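Local coordinates for bartonella effector protein (Bep) substrate of VirB T4SS (Bartonella clarridgeiae, PDB 4YK2) that is an effector substrate of the VirB type IV secretion system, its BID domain probably acting as the signal for translocation into host cells, at residues S73-T77 with L109-H114. Residues are numbered along the deposited sequence.
Sequences SNTLT and LVEAIH
Two alpha-helical segments pack antiparallel in the four-helix bundle of the BID domain: 73-77, on helix 69-78, and 109-114, on helix 106-123. The axes of the two short segments come within 10.1 Å, their directions differ by 170°, and the register is set by Ser73 opposite Val110, CA to CA 5.9 Å. Both backbones keep regular alpha-helical angles, with i to i+4 bonds such as Thr77 N to Ser73 O (2.9 Å) and His114 N to Val110 O (3.0 Å). Leu109 (t, p) opens the contacting side of 109-114: its CG lies 3.8 Å from Leu76 CD2, while its side chain also touches Ser45 of helix 21-49. Next in sequence, Val110 (chi1 t) packs among Ser73, Leu76 and Thr77, CG1 4.2 Å from Ser73 CB and CG2 3.7 Å from Leu76 CD2 and 3.6 Å from Thr77 OG1. Glu111 points away. Ala112 faces helix 21-49, against Gln37 and Ile41. Ile113 (m, t) brings CD1 to 3.6 Å from Leu76 CD2, so this one methyl of Leu76 (t, p) meets three apolar side chains, and Phe49 and Phe83 add further cover. The His114 ring (chi1 -85°) reaches toward Ser73, NE2 3.4 Å from Ser73 OG, a hydroxyl that already hydrogen-bonds Thr69 O. Thr77 OG1 (chi1 m) likewise donates to Ser73 O at 2.9 Å. With both hydroxyls bonded to carbonyls of their own helix, small polar residues can sit against Val110, and the cohesion between the segments is chiefly apolar, centred on Leu76.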
ATOM      1  N   SER A  73       1.866   5.389  -6.853  1.00 21.94           N
ATOM      2  CA  SER A  73       3.052   5.379  -5.991  1.00 22.82           C
ATOM      3  C   SER A  73       3.788   6.702  -5.971  1.00 22.55           C
ATOM      4  O   SER A  73       4.262   7.136  -4.922  1.00 24.87           O
ATOM      5  CB  SER A  73       4.033   4.281  -6.439  1.00 24.88           C
ATOM      6  OG  SER A  73       3.441   3.015  -6.226  1.00 34.17           O
ATOM      7  N   ASN A  74       3.907   7.322  -7.138  1.00 26.98           N
ATOM      8  CA  ASN A  74       4.534   8.635  -7.270  0.58 29.16           C
ATOM      9  C   ASN A  74       3.780   9.699  -6.482  1.00 28.77           C
ATOM     10  O   ASN A  74       4.375  10.551  -5.816  1.00 24.70           O
ATOM     11  CB  ASN A  74       4.604   9.049  -8.740  0.58 26.91           C
ATOM     12  CG  ASN A  74       5.212  10.416  -8.925  0.58 29.13           C
ATOM     13  OD1 ASN A  74       6.425  10.586  -8.795  0.58 38.70           O
ATOM     14  ND2 ASN A  74       4.377  11.404  -9.229  0.58 28.41           N
ATOM     15  N   THR A  75       2.455   9.661  -6.573  1.00 24.46           N
ATOM     16  CA  THR A  75       1.630  10.594  -5.805  1.00 25.70           C
ATOM     17  C   THR A  75       1.807  10.348  -4.311  1.00 23.56           C
ATOM     18  O   THR A  75       1.924  11.287  -3.527  1.00 20.98           O
ATOM     19  CB  THR A  75       0.136  10.485  -6.170  1.00 23.96           C
ATOM     20  OG1 THR A  75      -0.046  10.910  -7.528  1.00 25.96           O
ATOM     21  CG2 THR A  75      -0.708  11.363  -5.240  1.00 19.84           C
ATOM     22  N   LEU A  76       1.871   9.082  -3.914  1.00 21.25           N
ATOM     23  CA  LEU A  76       2.013   8.755  -2.497  1.00 22.35           C
ATOM     24  C   LEU A  76       3.367   9.224  -1.953  1.00 24.71           C
ATOM     25  O   LEU A  76       3.463   9.706  -0.820  1.00 24.84           O
ATOM     26  CB  LEU A  76       1.849   7.248  -2.279  1.00 21.71           C
ATOM     27  CG  LEU A  76       1.774   6.761  -0.837  1.00 21.96           C
ATOM     28  CD1 LEU A  76       0.681   7.483  -0.077  1.00 26.21           C
ATOM     29  CD2 LEU A  76       1.521   5.234  -0.812  1.00 18.26           C
ATOM     30  N   THR A  77       4.402   9.071  -2.777  1.00 23.17           N
ATOM     31  CA  THR A  77       5.768   9.446  -2.420  1.00 22.92           C
ATOM     32  C   THR A  77       5.931  10.948  -2.312  1.00 29.09           C
ATOM     33  O   THR A  77       6.512  11.447  -1.346  1.00 28.06           O
ATOM     34  CB  THR A  77       6.787   8.913  -3.455  1.00 25.78           C
ATOM     35  OG1 THR A  77       6.774   7.476  -3.443  1.00 26.18           O
ATOM     36  CG2 THR A  77       8.204   9.423  -3.151  1.00 26.79           C
ATOM     37  N   LEU A 109       5.222   1.992   3.004  1.00 21.66           N
ATOM     38  CA  LEU A 109       3.880   1.835   2.441  1.00 22.36           C
ATOM     39  C   LEU A 109       3.961   1.728   0.907  1.00 22.41           C
ATOM     40  O   LEU A 109       3.332   0.864   0.298  1.00 26.26           O
ATOM     41  CB  LEU A 109       2.967   3.002   2.861  1.00 18.07           C
ATOM     42  CG  LEU A 109       1.539   3.048   2.298  1.00 21.24           C
ATOM     43  CD1 LEU A 109       0.795   1.736   2.521  1.00 18.95           C
ATOM     44  CD2 LEU A 109       0.751   4.216   2.914  1.00 17.10           C
ATOM     45  N   VAL A 110       4.754   2.594   0.287  1.00 22.07           N
ATOM     46  CA  VAL A 110       4.980   2.512  -1.158  1.00 21.71           C
ATOM     47  C   VAL A 110       5.557   1.134  -1.562  1.00 25.15           C
ATOM     48  O   VAL A 110       5.117   0.525  -2.542  1.00 22.36           O
ATOM     49  CB  VAL A 110       5.894   3.673  -1.619  1.00 24.62           C
ATOM     50  CG1 VAL A 110       6.333   3.503  -3.066  1.00 24.83           C
ATOM     51  CG2 VAL A 110       5.180   5.040  -1.394  1.00 22.51           C
ATOM     52  N   GLU A 111       6.529   0.635  -0.805  1.00 23.29           N
ATOM     53  CA  GLU A 111       7.126  -0.661  -1.135  1.00 26.80           C
ATOM     54  C   GLU A 111       6.110  -1.782  -1.045  1.00 24.90           C
ATOM     55  O   GLU A 111       6.108  -2.692  -1.869  1.00 26.23           O
ATOM     56  CB  GLU A 111       8.308  -0.975  -0.220  1.00 29.56           C
ATOM     57  CG  GLU A 111       9.524  -0.123  -0.484  1.00 44.57           C
ATOM     58  CD  GLU A 111      10.755  -0.627   0.247  1.00 52.26           C
ATOM     59  OE1 GLU A 111      10.872  -1.859   0.455  1.00 53.13           O
ATOM     60  OE2 GLU A 111      11.597   0.211   0.618  1.00 51.04           O
ATOM     61  N   ALA A 112       5.237  -1.719  -0.049  1.00 24.54           N
ATOM     62  CA  ALA A 112       4.252  -2.777   0.131  1.00 25.38           C
ATOM     63  C   ALA A 112       3.240  -2.763  -1.010  1.00 28.90           C
ATOM     64  O   ALA A 112       2.781  -3.812  -1.455  1.00 28.02           O
ATOM     65  CB  ALA A 112       3.558  -2.637   1.465  1.00 25.62           C
ATOM     66  N   ILE A 113       2.917  -1.572  -1.503  1.00 27.17           N
ATOM     67  CA  ILE A 113       2.012  -1.447  -2.638  1.00 23.55           C
ATOM     68  C   ILE A 113       2.666  -1.998  -3.908  1.00 22.91           C
ATOM     69  O   ILE A 113       2.007  -2.667  -4.706  1.00 28.09           O
ATOM     70  CB  ILE A 113       1.554   0.019  -2.813  1.00 23.14           C
ATOM     71  CG1 ILE A 113       0.601   0.403  -1.680  1.00 20.38           C
ATOM     72  CG2 ILE A 113       0.874   0.227  -4.171  1.00 24.22           C
ATOM     73  CD1 ILE A 113       0.311   1.912  -1.610  1.00 20.65           C
ATOM     74  N   HIS A 114       3.961  -1.749  -4.089  1.00 25.75           N
ATOM     75  CA  HIS A 114       4.681  -2.316  -5.235  1.00 25.80           C
ATOM     76  C   HIS A 114       4.713  -3.850  -5.153  1.00 29.79           C
ATOM     77  O   HIS A 114       4.522  -4.532  -6.164  1.00 26.90           O
ATOM     78  CB  HIS A 114       6.111  -1.774  -5.325  1.00 32.01           C
ATOM     79  CG  HIS A 114       6.224  -0.464  -6.046  1.00 48.22           C
ATOM     80  ND1 HIS A 114       6.101  -0.351  -7.415  1.00 53.40           N
ATOM     81  CD2 HIS A 114       6.469   0.790  -5.586  1.00 47.71           C
ATOM     82  CE1 HIS A 114       6.247   0.916  -7.766  1.00 50.61           C
ATOM     83  NE2 HIS A 114       6.478   1.628  -6.675  1.00 39.29           N
TER